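PDB 3V46: cell division control protein 73 from Saccharomyces cerevisiae, which serves in the PAF1 complex during RNA polymerase II transcription and histone modification, its Ras-like C-terminal domain promoting association of the complex with chromatin. Local coordinates for residues P128-V131 against Q132-V136; E161-L164 against I165-G168. All blocks are in the same frame, centred on the assembly; numbering follows the deposited sequence.

Contact 1: residues P128-V131 against Q132-V136; sequences PQHV and QQWNV
The side-chain amides of Gln129 and Gln133, one turn apart, meet through a bond of 2.9 Å from Gln133 NE2 to Gln129 OE1. The donor lies in the carbonyl plane of Gln129, but the N-H is bent (136°) and the oxygen sits a little out of the amide plane of Gln133, the two amides being turned modestly against each other. Gln129 sends CG anti to its own nitrogen (chi1 -171°) and then folds at chi2, which turns OE1 up the helix. Glutamine suits this exposed face because each amide can both give and accept.

Beneath them runs the backbone of a very short helix, 129-133, opened by Pro128 at the N-cap; its carbonyl O takes the N-H of Gln132 at 3.0 Å. Proline fits there, since the first residues of a helix need no N-H donor. This helix is the crossover of a beta-alpha-beta unit in the Ras-like fold, between strands 116-122 and 136-141, and Val131 faces inward onto Tyr119 of the first strand.

On another flank the indole of Trp134 lies against the preceding turn. Val131 CG2 stands over the face of its six-membered ring, a CH-pi contact 4.2 Å from the centroid. His130 O lies above the indole plane toward the rim and takes weak bonds from Trp134 N and Gln133 N. His130 itself turns an edge to the indole, CD2 reaching Trp134 CZ2 at 3.7 Å, in an offset edge-to-face pair with planes at 76°. Its NE2 is held by the carbonyl of Gly95, which should restrain the rotation of the imidazole, while Phe100 adds a second edge-to-face partner to Trp134.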
# COMPACT_ATOMS: atom_id res chain seq x y z
N PRO A 128 -9.97 -14.23 2.28
CA PRO A 128 -11.37 -14.32 1.83
C PRO A 128 -11.44 -14.73 0.36
O PRO A 128 -10.59 -14.32 -0.43
CB PRO A 128 -11.89 -12.89 2.03
CG PRO A 128 -11.02 -12.31 3.10
CD PRO A 128 -9.67 -12.94 2.92
N GLN A 129 -12.41 -15.54 -0.02
CA GLN A 129 -12.45 -16.02 -1.39
C GLN A 129 -12.48 -14.88 -2.40
O GLN A 129 -11.80 -14.95 -3.43
CB GLN A 129 -13.65 -16.95 -1.63
CG GLN A 129 -13.60 -17.64 -2.99
CD GLN A 129 -12.40 -18.57 -3.12
OE1 GLN A 129 -11.56 -18.39 -4.01
NE2 GLN A 129 -12.31 -19.56 -2.25
N HIS A 130 -13.24 -13.82 -2.12
CA HIS A 130 -13.36 -12.75 -3.10
C HIS A 130 -12.03 -12.03 -3.27
O HIS A 130 -11.71 -11.56 -4.36
CB HIS A 130 -14.50 -11.77 -2.76
CG HIS A 130 -14.35 -11.11 -1.42
ND1 HIS A 130 -14.66 -11.74 -0.24
CD2 HIS A 130 -13.94 -9.86 -1.09
CE1 HIS A 130 -14.43 -10.92 0.77
NE2 HIS A 130 -14.00 -9.77 0.28
N VAL A 131 -11.25 -11.95 -2.19
CA VAL A 131 -9.92 -11.34 -2.26
C VAL A 131 -8.95 -12.22 -3.06
O VAL A 131 -8.12 -11.73 -3.82
CB VAL A 131 -9.37 -11.07 -0.84
CG1 VAL A 131 -7.93 -10.57 -0.90
CG2 VAL A 131 -10.26 -10.06 -0.12
N GLN A 132 -9.04 -13.53 -2.90
CA GLN A 132 -8.21 -14.44 -3.66
C GLN A 132 -8.39 -14.20 -5.16
O GLN A 132 -7.44 -14.29 -5.94
CB GLN A 132 -8.54 -15.89 -3.32
CG GLN A 132 -7.44 -16.87 -3.69
CD GLN A 132 -6.24 -16.76 -2.78
OE1 GLN A 132 -6.27 -17.20 -1.64
NE2 GLN A 132 -5.18 -16.16 -3.29
N GLN A 133 -9.62 -13.89 -5.57
CA GLN A 133 -9.89 -13.70 -6.99
C GLN A 133 -9.40 -12.35 -7.52
O GLN A 133 -9.15 -12.21 -8.71
CB GLN A 133 -11.39 -13.85 -7.29
CG GLN A 133 -11.95 -15.22 -6.91
CD GLN A 133 -11.06 -16.34 -7.39
OE1 GLN A 133 -10.73 -16.42 -8.58
NE2 GLN A 133 -10.66 -17.22 -6.48
N TRP A 134 -9.28 -11.36 -6.65
CA TRP A 134 -8.77 -10.06 -7.08
C TRP A 134 -7.35 -10.18 -7.58
O TRP A 134 -6.56 -10.98 -7.05
CB TRP A 134 -8.78 -9.04 -5.94
CG TRP A 134 -10.13 -8.63 -5.45
CD1 TRP A 134 -11.34 -8.87 -6.04
CD2 TRP A 134 -10.41 -7.92 -4.24
NE1 TRP A 134 -12.36 -8.35 -5.26
CE2 TRP A 134 -11.81 -7.75 -4.16
CE3 TRP A 134 -9.61 -7.39 -3.22
CZ2 TRP A 134 -12.42 -7.09 -3.10
CZ3 TRP A 134 -10.22 -6.73 -2.16
CH2 TRP A 134 -11.61 -6.59 -2.11
N ASN A 135 -7.04 -9.36 -8.58
CA ASN A 135 -5.69 -9.22 -9.10
C ASN A 135 -4.85 -8.36 -8.16
O ASN A 135 -4.42 -7.27 -8.53
CB ASN A 135 -5.75 -8.56 -10.47
CG ASN A 135 -4.39 -8.46 -11.14
OD1 ASN A 135 -3.57 -9.37 -11.04
ND2 ASN A 135 -4.16 -7.37 -11.85
N VAL A 136 -4.66 -8.87 -6.95
CA VAL A 136 -3.80 -8.23 -5.96
C VAL A 136 -2.75 -9.22 -5.48
O VAL A 136 -2.94 -10.44 -5.49
CB VAL A 136 -4.61 -7.67 -4.74
CG1 VAL A 136 -5.68 -6.68 -5.21
CG2 VAL A 136 -5.21 -8.79 -3.91

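Contact 2: residues E161-L164 against I165-G168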
# COMPACT_ATOMS: atom_id res chain seq x y z
N GLU A 161 8.98 -0.86 -7.12
CA GLU A 161 9.91 -0.29 -8.07
C GLU A 161 9.56 -0.71 -9.50
O GLU A 161 9.53 0.11 -10.41
CB GLU A 161 11.34 -0.73 -7.74
CG GLU A 161 12.40 -0.15 -8.63
CD GLU A 161 13.77 -0.66 -8.26
OE1 GLU A 161 13.93 -1.89 -8.10
OE2 GLU A 161 14.69 0.17 -8.11
N LYS A 162 9.28 -1.99 -9.67
CA LYS A 162 8.91 -2.56 -10.96
C LYS A 162 7.63 -1.90 -11.47
O LYS A 162 7.51 -1.57 -12.66
CB LYS A 162 8.69 -4.06 -10.78
CG LYS A 162 8.29 -4.82 -12.03
CD LYS A 162 8.17 -6.32 -11.73
CE LYS A 162 9.35 -6.82 -10.89
NZ LYS A 162 9.22 -8.26 -10.52
N GLU A 163 6.68 -1.70 -10.57
CA GLU A 163 5.42 -1.10 -10.95
C GLU A 163 5.66 0.35 -11.39
O GLU A 163 5.12 0.78 -12.40
CB GLU A 163 4.41 -1.18 -9.80
CG GLU A 163 3.06 -0.54 -10.08
CD GLU A 163 2.27 -1.24 -11.18
OE1 GLU A 163 2.64 -2.36 -11.59
OE2 GLU A 163 1.27 -0.65 -11.65
N LEU A 164 6.48 1.10 -10.65
CA LEU A 164 6.76 2.49 -11.01
C LEU A 164 7.41 2.59 -12.38
O LEU A 164 7.04 3.43 -13.20
CB LEU A 164 7.65 3.16 -9.97
CG LEU A 164 7.00 3.36 -8.60
CD1 LEU A 164 8.02 3.90 -7.62
CD2 LEU A 164 5.83 4.30 -8.72
N ILE A 165 8.38 1.73 -12.65
CA ILE A 165 9.06 1.75 -13.93
C ILE A 165 8.06 1.47 -15.05
O ILE A 165 8.09 2.11 -16.10
CB ILE A 165 10.23 0.76 -13.93
CG1 ILE A 165 11.38 1.32 -13.08
CG2 ILE A 165 10.74 0.49 -15.36
CD1 ILE A 165 12.43 0.31 -12.72
N SER A 166 7.13 0.55 -14.80
CA SER A 166 6.13 0.22 -15.82
C SER A 166 5.15 1.37 -16.04
O SER A 166 4.62 1.53 -17.15
CB SER A 166 5.38 -1.07 -15.46
OG SER A 166 4.40 -0.85 -14.47
N ARG A 167 4.92 2.18 -15.00
CA ARG A 167 4.01 3.33 -15.12
C ARG A 167 4.75 4.58 -15.61
O ARG A 167 4.17 5.66 -15.67
CB ARG A 167 3.33 3.65 -13.78
CG ARG A 167 2.57 2.51 -13.11
CD ARG A 167 1.09 2.44 -13.48
NE ARG A 167 0.43 3.74 -13.50
CZ ARG A 167 -0.38 4.21 -12.55
NH1 ARG A 167 -0.64 3.48 -11.48
NH2 ARG A 167 -0.93 5.41 -12.68
N GLY A 168 6.04 4.43 -15.91
CA GLY A 168 6.78 5.48 -16.60
C GLY A 168 7.69 6.34 -15.76
O GLY A 168 8.35 7.23 -16.28
O HOH W 1 0.11 1.04 -10.09
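Glu163 and Arg167, a turn apart on the helix, set their side chains across one another, with the carboxylate and guanidinium planes 72° apart. The aliphatic part of the arginine does the touching: CD comes 3.6 Å from Glu163 OE2, whereas NH1 stays 4.6 Å from that oxygen, too far for a salt bridge. A water fills the step between them, donating to OE2 at 2.6 Å and accepting from Arg167 NH1 at 2.9 Å in the guanidinium plane. Glu163 bends at chi2 to bring its carboxylate back over the following turn, and NH1 is also hydrogen-bonded to the carbonyl of Val88.

Beside this pair, Ser166 folds its hydroxyl back to the helix. With chi1 at 78°, OG lies between the backbone N and the carbonyl carbon and donates to Glu163 O at 2.7 Å, approaching well off the C=O direction (122°). The short serine side chain puts its hydroxyl within reach of this carbonyl three residues back, which also accepts the N-H of Arg167 at 3.0 Å.

Elsewhere on the helix, Glu161 and Ile165 run side by side in the same direction, Glu161 CG meeting Ile165 CD1 at 4.1 Å. The acid end continues to the backbone N-H of Arg63, while buried Leu164 packs on Phe61. Gly168, at positive phi, closes the helix in a Schellman motif, its N bonded to Ile165 O; a beta carbon here would press on the carbonyl oxygen of Arg167, so glycine suits the place.

Joined through water, the Glu163 and Arg167 charges probably attract only mildly, and Ser166 OG gives Glu163 O a second donor in the last turn, where carbonyls begin to lose their regular partners.

Overall arrangement
Both contacts are local, and they follow one another along the chain: contact 1 in helix 129-133, then strand 136-141 at the edge of the mixed six-stranded sheet, then contact 2 at the C-terminal end of helix 149-166. Their centres lie 23 Å apart and their nearest atoms about 8 Å, so they do not touch. Contact 1 belongs to the crossover that delivers the edge strand, and takes in a whole short helix and the way out of it; contact 2 finishes the last long helix close to the chain's C-terminus. Both lie in the later half of the Ras-like domain, which does not bind GTP and instead offers a protein interaction surface.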